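PDB 7LUU: subclass B3 metallo-beta-lactamase from Sphingobium indicum, which probably hydrolyses beta-lactam antibiotics at a two-zinc active site whose first zinc is held in part by a glutamic acid. Local coordinates for residues I131-L134 with A135-T138; Y252-M255 with G256-C260. All coordinates share one frame; numbering follows the deposited sequence.

Contact 1 of 2, residues I131-L134 with A135-T138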
# COMPACT_ATOMS: atom_id res chain seq x y z
N ILE A 131 2.09 -10.64 2.64
CA ILE A 131 3.51 -10.29 2.49
C ILE A 131 4.43 -11.34 3.10
O ILE A 131 5.45 -11.68 2.51
CB ILE A 131 3.74 -8.90 3.12
CG1 ILE A 131 3.16 -7.81 2.20
CG2 ILE A 131 5.22 -8.65 3.30
CD1 ILE A 131 3.43 -6.36 2.79
N ALA A 132 4.13 -11.85 4.29
CA ALA A 132 4.98 -12.88 4.87
C ALA A 132 5.12 -14.07 3.96
O ALA A 132 6.23 -14.61 3.80
CB ALA A 132 4.42 -13.30 6.23
N ALA A 133 4.00 -14.54 3.38
CA ALA A 133 4.09 -15.68 2.48
C ALA A 133 4.95 -15.33 1.28
O ALA A 133 5.71 -16.17 0.78
CB ALA A 133 2.68 -16.11 2.04
N LEU A 134 4.74 -14.14 0.71
CA LEU A 134 5.51 -13.72 -0.48
C LEU A 134 6.99 -13.63 -0.15
O LEU A 134 7.85 -14.06 -0.93
CB LEU A 134 5.01 -12.36 -1.02
CG LEU A 134 3.58 -12.41 -1.56
CD1 LEU A 134 3.04 -10.99 -1.69
CD2 LEU A 134 3.61 -13.18 -2.90
N ALA A 135 7.32 -13.09 1.03
CA ALA A 135 8.71 -13.00 1.42
C ALA A 135 9.31 -14.40 1.60
O ALA A 135 10.46 -14.64 1.22
CB ALA A 135 8.87 -12.16 2.70
N ARG A 136 8.55 -15.30 2.23
CA ARG A 136 9.01 -16.67 2.41
C ARG A 136 9.33 -17.30 1.07
O ARG A 136 10.41 -17.91 0.88
CB ARG A 136 7.94 -17.49 3.14
CG ARG A 136 8.26 -19.04 3.20
CD ARG A 136 7.07 -19.81 3.74
NE ARG A 136 5.93 -19.66 2.85
CZ ARG A 136 4.68 -20.02 3.15
NH1 ARG A 136 3.66 -19.77 2.32
NH2 ARG A 136 4.43 -20.51 4.34
N ASP A 137 8.43 -17.16 0.11
CA ASP A 137 8.55 -17.93 -1.13
C ASP A 137 9.60 -17.34 -2.06
O ASP A 137 10.20 -18.09 -2.87
CB ASP A 137 7.19 -17.97 -1.84
CG ASP A 137 6.19 -19.02 -1.23
OD1 ASP A 137 6.43 -19.59 -0.14
OD2 ASP A 137 5.16 -19.32 -1.92
N THR A 138 9.87 -16.06 -1.95
CA THR A 138 10.76 -15.34 -2.88
C THR A 138 12.14 -15.03 -2.31
O THR A 138 13.09 -14.84 -3.10
CB THR A 138 10.22 -13.98 -3.31
OG1 THR A 138 10.05 -13.12 -2.19
CG2 THR A 138 8.85 -14.10 -4.02
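The guanidinium group of R136 comes down obliquely on the CB of A133, three residues earlier on the same helix, with NH1 3.8 Å from that methyl carbon. Its NE meets OD1 of the adjacent D137 at 3.0 Å in a salt bridge. The carboxylate receives the NE-H on the syn side of OD1, 33° out of its own plane; OD1 in turn lies out of the guanidinium plane, and the two flat groups are offset and moderately inclined. CG of R136 stands anti to the backbone N (chi1 172°), and a bend at chi3 carries the chain back along the helix toward A133. NH1 makes a second salt bridge, to D41, which ties this exposed side of the helix to the start of the modelled chain.

Helix 131-138 packs against strands 115-119 and 141-144 of the seven-stranded sheet, one half of the metallo-beta-lactamase alpha-beta/beta-alpha sandwich. I131 and A135, a turn apart, both face V142 and I118, while L134 touches both I118 and, on helix 98-107, L102. The backbone is regular here: A135 N bonds to I131 O at 2.8 Å, and R136 N and D137 N follow to A132 O and A133 O.

At the last turn L134 O accepts two bonds that arrive from opposite faces of its carbonyl plane, one from T138 N at 3.0 Å and one from T138 OG1 at 2.7 Å. The threonine hydroxyl achieves this by sitting between its backbone N and carbonyl carbon (chi1 62°), folded back over the preceding turn. T138 OG1 also accepts a hydrogen bond from A140 N, linking the end of the helix to the residues that lead into strand 141-144.

Contact 2 of 2, residues Y252-M255 with G256-C260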
# COMPACT_ATOMS: atom_id res chain seq x y z
N TYR A 252 -1.62 15.36 2.95
CA TYR A 252 -2.23 16.16 1.88
C TYR A 252 -1.19 17.06 1.25
O TYR A 252 -1.17 17.22 0.02
CB TYR A 252 -3.40 16.97 2.43
CG TYR A 252 -4.45 16.14 3.07
CD1 TYR A 252 -4.67 14.84 2.65
CD2 TYR A 252 -5.24 16.68 4.12
CE1 TYR A 252 -5.64 14.05 3.26
CE2 TYR A 252 -6.24 15.92 4.73
CZ TYR A 252 -6.45 14.60 4.27
OH TYR A 252 -7.43 13.85 4.89
N ARG A 253 -0.30 17.63 2.07
CA ARG A 253 0.77 18.50 1.56
C ARG A 253 1.74 17.70 0.70
O ARG A 253 2.11 18.14 -0.41
CB ARG A 253 1.55 19.18 2.70
CG ARG A 253 0.72 20.20 3.54
CD ARG A 253 1.59 21.05 4.54
NE ARG A 253 2.19 20.27 5.62
CZ ARG A 253 1.59 20.02 6.80
NH1 ARG A 253 0.37 20.48 7.04
NH2 ARG A 253 2.21 19.32 7.71
N ARG A 254 2.08 16.48 1.14
CA ARG A 254 2.96 15.61 0.37
C ARG A 254 2.31 15.26 -0.95
O ARG A 254 2.94 15.35 -2.03
CB ARG A 254 3.29 14.33 1.15
CG ARG A 254 4.01 13.26 0.30
CD ARG A 254 5.38 13.82 -0.15
NE ARG A 254 6.10 14.31 1.03
CZ ARG A 254 6.86 15.41 1.05
NH1 ARG A 254 7.02 16.15 -0.05
NH2 ARG A 254 7.43 15.80 2.19
N MET A 255 1.06 14.78 -0.90
CA MET A 255 0.41 14.33 -2.13
C MET A 255 0.18 15.48 -3.12
O MET A 255 0.20 15.27 -4.33
CB MET A 255 -0.92 13.64 -1.76
CG MET A 255 -0.70 12.32 -1.09
SD MET A 255 0.14 11.05 -2.11
CE MET A 255 -1.09 10.84 -3.31
N GLY A 256 0.03 16.71 -2.63
CA GLY A 256 -0.01 17.86 -3.52
C GLY A 256 1.34 18.23 -4.13
O GLY A 256 1.36 18.82 -5.21
N ALA A 257 2.44 17.89 -3.47
CA ALA A 257 3.79 18.19 -3.95
C ALA A 257 4.34 17.15 -4.93
O ALA A 257 5.27 17.47 -5.69
CB ALA A 257 4.78 18.29 -2.79
N LEU A 258 3.84 15.92 -4.92
CA LEU A 258 4.46 14.88 -5.72
C LEU A 258 4.27 15.13 -7.19
O LEU A 258 3.20 15.54 -7.64
CB LEU A 258 3.82 13.52 -5.40
CG LEU A 258 4.28 12.84 -4.15
CD1 LEU A 258 3.39 11.63 -3.85
CD2 LEU A 258 5.79 12.49 -4.26
N LYS A 259 5.31 14.80 -7.95
CA LYS A 259 5.17 14.64 -9.38
C LYS A 259 4.44 13.31 -9.55
O LYS A 259 4.84 12.27 -8.99
CB LYS A 259 6.54 14.60 -10.07
CG LYS A 259 6.50 14.63 -11.57
CD LYS A 259 5.93 15.96 -11.99
CE LYS A 259 6.05 16.25 -13.47
NZ LYS A 259 5.52 17.64 -13.70
N CYS A 260 3.40 13.36 -10.34
CA CYS A 260 2.41 12.30 -10.27
C CYS A 260 1.73 12.25 -11.63
O CYS A 260 0.64 12.82 -11.87
CB CYS A 260 1.43 12.66 -9.17
SG CYS A 260 -0.03 11.55 -9.09
O HOH W 1 0.65 16.09 -6.95
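R254 O is approached by two backbone donors at the end of helix 242-257. A257 N bonds to it at 3.0 Å from above the carbonyl plane, 66° out of it and so not on a lone pair, and L258 N adds a weak bond. A257 N also makes a weak bond to R253 O, so its N-H is shared between two carbonyls. One residue earlier, G256 N still reaches Y252 O at 3.0 Å in the usual i to i+4 manner.

L258 is the first residue to leave helical angles, and its side chain turns back onto the helix: CD1 lies 3.7 Å from SD of M255, the two side chains crossing at a slant. The bend at chi2 of M255 (-63°) brings SD toward L258, while that at chi3 turns the CE methyl away. This helix is the crossover of a beta-alpha-beta unit between strands 216-223 and 262-265; M255 packs on A223 and on Y286 of helix 282-300, while L258 rests on V221 and H195. NH1 of R254 comes obliquely to 4.1 Å from CB of A257, and the arginine side chain also touches H195 and T197.

A water bridges the last turn of the helix and the first loop residue, its O 2.8 Å from M255 O and 2.7 Å from L258 O. Two residues on, C260 is joined to C283 by a disulfide, fixing the chain leaving this turn to helix 282-300.

How the contacts relate
Each contact is local, one within helix 131-138 and the other at the end of helix 242-257, and they lie on opposite sides of the chain's centre, with centres 31 Å apart and no touch between them. Contact 1 is the more buried, its helix packed on the seven-stranded sheet and beside helix 98-107, with charged groups confined to one outer side. Contact 2 is partly buried and packs on the other, six-stranded sheet and against helix 282-300. Their helix ends differ in chemistry: in 131-138 a threonine side chain supplements the backbone bonding, whereas in 252-260 partly weak backbone bonds, a water and a nearby disulfide accompany the change from helix to loop.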